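Local coordinates for putative lipoprotein (Bacteroides thetaiotaomicron, PDB 4Q1Z) that is of unknown function but is probably a lipoprotein, built of two domains and belonging to the DUF4876 family, at residues L108-C116 / V382-A391. Numbering follows the deposited sequence.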
# COMPACT_ATOMS: atom_id res chain seq x y z
N LEU A 108 -2.54 -2.94 -2.91
CA LEU A 108 -1.81 -3.05 -1.65
C LEU A 108 -0.82 -1.93 -1.55
O LEU A 108 0.19 -1.91 -2.26
CB LEU A 108 -1.15 -4.43 -1.55
CG LEU A 108 -0.44 -4.75 -0.24
CD1 LEU A 108 -1.42 -4.89 0.90
CD2 LEU A 108 0.50 -5.93 -0.41
N ILE A 109 -1.13 -0.95 -0.68
CA ILE A 109 -0.33 0.28 -0.61
C ILE A 109 0.22 0.59 0.79
O ILE A 109 -0.25 0.03 1.79
CB ILE A 109 -1.14 1.51 -1.17
CG1 ILE A 109 -2.58 1.64 -0.61
CG2 ILE A 109 -1.17 1.48 -2.69
CD1 ILE A 109 -2.79 2.38 0.76
N PHE A 110 1.23 1.49 0.82
CA PHE A 110 1.84 2.08 2.02
C PHE A 110 0.86 3.12 2.54
O PHE A 110 0.64 4.13 1.87
CB PHE A 110 3.20 2.74 1.67
CG PHE A 110 4.39 1.81 1.61
CD1 PHE A 110 4.94 1.26 2.77
CD2 PHE A 110 5.02 1.53 0.39
CE1 PHE A 110 6.06 0.42 2.71
CE2 PHE A 110 6.12 0.68 0.33
CZ PHE A 110 6.63 0.13 1.49
N LYS A 111 0.21 2.84 3.66
CA LYS A 111 -0.82 3.74 4.22
C LYS A 111 -0.19 4.90 5.08
O LYS A 111 -0.62 6.06 5.01
CB LYS A 111 -1.81 2.91 5.06
CG LYS A 111 -3.03 3.66 5.54
CD LYS A 111 -3.95 2.72 6.31
CE LYS A 111 -4.76 3.42 7.36
NZ LYS A 111 -3.90 4.05 8.39
N GLU A 112 0.76 4.54 5.95
CA GLU A 112 1.42 5.44 6.88
C GLU A 112 2.83 4.95 7.05
O GLU A 112 3.03 3.74 7.15
CB GLU A 112 0.66 5.46 8.22
CG GLU A 112 1.25 6.39 9.28
CD GLU A 112 0.29 7.35 9.95
OE1 GLU A 112 -0.94 7.22 9.74
OE2 GLU A 112 0.77 8.26 10.67
N ILE A 113 3.81 5.90 7.08
CA ILE A 113 5.24 5.63 7.27
C ILE A 113 5.84 6.66 8.26
O ILE A 113 5.64 7.87 8.12
CB ILE A 113 6.03 5.63 5.90
CG1 ILE A 113 5.41 4.64 4.87
CG2 ILE A 113 7.52 5.34 6.13
CD1 ILE A 113 5.94 4.74 3.40
N TYR A 114 6.60 6.16 9.27
CA TYR A 114 7.30 7.00 10.24
C TYR A 114 8.75 6.56 10.26
O TYR A 114 9.03 5.40 10.53
CB TYR A 114 6.61 6.94 11.60
CG TYR A 114 7.38 7.59 12.73
CD1 TYR A 114 7.86 8.90 12.62
CD2 TYR A 114 7.55 6.94 13.94
CE1 TYR A 114 8.53 9.51 13.68
CE2 TYR A 114 8.22 7.54 15.00
CZ TYR A 114 8.72 8.82 14.86
OH TYR A 114 9.39 9.39 15.91
N TYR A 115 9.69 7.47 9.90
CA TYR A 115 11.12 7.15 9.72
C TYR A 115 12.16 8.09 10.35
O TYR A 115 13.34 7.71 10.39
CB TYR A 115 11.42 7.13 8.19
CG TYR A 115 11.13 8.44 7.46
CD1 TYR A 115 12.04 9.50 7.50
CD2 TYR A 115 9.98 8.59 6.69
CE1 TYR A 115 11.76 10.71 6.87
CE2 TYR A 115 9.70 9.79 6.03
CZ TYR A 115 10.60 10.85 6.11
OH TYR A 115 10.37 12.04 5.46
N CYS A 116 11.80 9.32 10.73
CA CYS A 116 12.82 10.31 11.08
C CYS A 116 13.35 10.21 12.54
O CYS A 116 14.29 10.94 12.91
CB CYS A 116 12.34 11.72 10.76
SG CYS A 116 11.05 12.32 11.88
N VAL A 382 2.75 14.79 9.82
CA VAL A 382 1.64 14.41 10.71
C VAL A 382 2.22 13.78 11.99
O VAL A 382 3.35 13.29 11.97
CB VAL A 382 0.63 13.43 10.03
CG1 VAL A 382 -0.05 14.06 8.83
CG2 VAL A 382 1.28 12.10 9.65
N VAL A 383 1.45 13.77 13.07
CA VAL A 383 1.89 13.05 14.26
C VAL A 383 1.62 11.58 13.95
O VAL A 383 0.47 11.25 13.64
CB VAL A 383 1.21 13.52 15.58
CG1 VAL A 383 1.57 12.60 16.73
CG2 VAL A 383 1.60 14.96 15.90
N PRO A 384 2.66 10.68 13.99
CA PRO A 384 2.43 9.26 13.63
C PRO A 384 1.35 8.61 14.46
O PRO A 384 1.25 8.86 15.66
CB PRO A 384 3.79 8.62 13.87
CG PRO A 384 4.74 9.73 13.66
CD PRO A 384 4.09 10.90 14.30
N VAL A 385 0.47 7.85 13.77
CA VAL A 385 -0.63 7.09 14.36
C VAL A 385 -0.62 5.71 13.75
O VAL A 385 -0.44 5.58 12.54
CB VAL A 385 -2.02 7.79 14.21
CG1 VAL A 385 -3.16 6.87 14.64
CG2 VAL A 385 -2.08 9.10 15.01
N MSE A 386 -0.80 4.66 14.58
CA MSE A 386 -0.91 3.27 14.11
C MSE A 386 -2.39 2.90 13.94
O MSE A 386 -3.17 3.08 14.89
CB MSE A 386 -0.21 2.31 15.06
CG MSE A 386 1.26 2.13 14.73
SE MSE A 386 2.16 1.36 16.24
CE MSE A 386 1.59 -0.49 16.18
N ARG A 387 -2.76 2.38 12.74
CA ARG A 387 -4.12 1.98 12.38
C ARG A 387 -5.06 3.22 12.40
O ARG A 387 -6.17 3.18 12.95
CB ARG A 387 -4.63 0.82 13.27
CG ARG A 387 -3.86 -0.49 13.06
CD ARG A 387 -4.26 -1.57 14.04
NE ARG A 387 -3.24 -2.63 14.08
CZ ARG A 387 -2.36 -2.79 15.06
NH1 ARG A 387 -2.39 -2.00 16.13
NH2 ARG A 387 -1.46 -3.76 15.00
N ARG A 388 -4.60 4.32 11.79
CA ARG A 388 -5.35 5.57 11.68
C ARG A 388 -6.60 5.32 10.82
O ARG A 388 -6.57 4.44 9.95
CB ARG A 388 -4.47 6.68 11.07
CG ARG A 388 -5.05 8.10 11.19
CD ARG A 388 -4.39 9.09 10.25
NE ARG A 388 -2.96 9.23 10.52
CZ ARG A 388 -2.43 10.12 11.35
NH1 ARG A 388 -3.20 10.96 12.03
NH2 ARG A 388 -1.11 10.17 11.52
N ASN A 389 -7.69 6.09 11.07
CA ASN A 389 -9.00 6.02 10.39
C ASN A 389 -9.58 4.61 10.43
O ASN A 389 -10.06 4.11 9.40
CB ASN A 389 -8.94 6.51 8.92
CG ASN A 389 -8.11 7.73 8.66
OD1 ASN A 389 -8.17 8.72 9.38
ND2 ASN A 389 -7.37 7.69 7.56
N GLY A 390 -9.50 3.97 11.60
CA GLY A 390 -10.04 2.65 11.85
C GLY A 390 -9.55 1.51 10.99
O GLY A 390 -10.35 0.64 10.63
N ALA A 391 -8.26 1.47 10.65
CA ALA A 391 -7.72 0.32 9.93
C ALA A 391 -7.76 -0.89 10.90
O ALA A 391 -7.51 -0.72 12.10
CB ALA A 391 -6.31 0.62 9.47
O HOH W 1 -2.06 4.61 10.20
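Glu112 and Arg388 meet as two flat groups lying almost in one plane, 4° apart. Arg388 comes side-on and gives one nitrogen to each carboxylate oxygen. Its NE bonds to Glu112 OE1 at 3.0 Å, and its NH2 to Glu112 OE2 at 2.8 Å. Both oxygens use their syn lone pairs. The Arg388 chain bends at chi3 (-61°), and this bend helps bring NE to the acid. Val385 N adds a third bond to the carboxylate, at OE2, 3.1 Å long and from above its plane. Arg388 NH2 also donates to Val383 O, and Val385 CB covers one guanidinium face. A water links Glu112 OE1 to Arg388 N. An alanine in place of Glu112 would probably leave the Arg388 guanidinium without its countercharge and Val385 N without its acceptor.

On one side of this pair, Lys111 NZ bonds to Arg388 O at 3.1 Å, tilted out of the carbonyl plane. Lys111 NZ also forms a salt bridge with Glu133. On the other side, Pro384 CG sits over one face of the Tyr114 ring, 3.6 Å from its centroid, in a CH-pi contact. The Tyr114 hydroxyl bonds to Asp129.

Strand 108-114 has a classic beta bulge here, with Lys111 and Glu112 together opposite Glu133 of the neighbouring strand. The contact thus ties a bulged inner strand of the large mixed sheet to the loop that follows 378-382, one of its two edge strands.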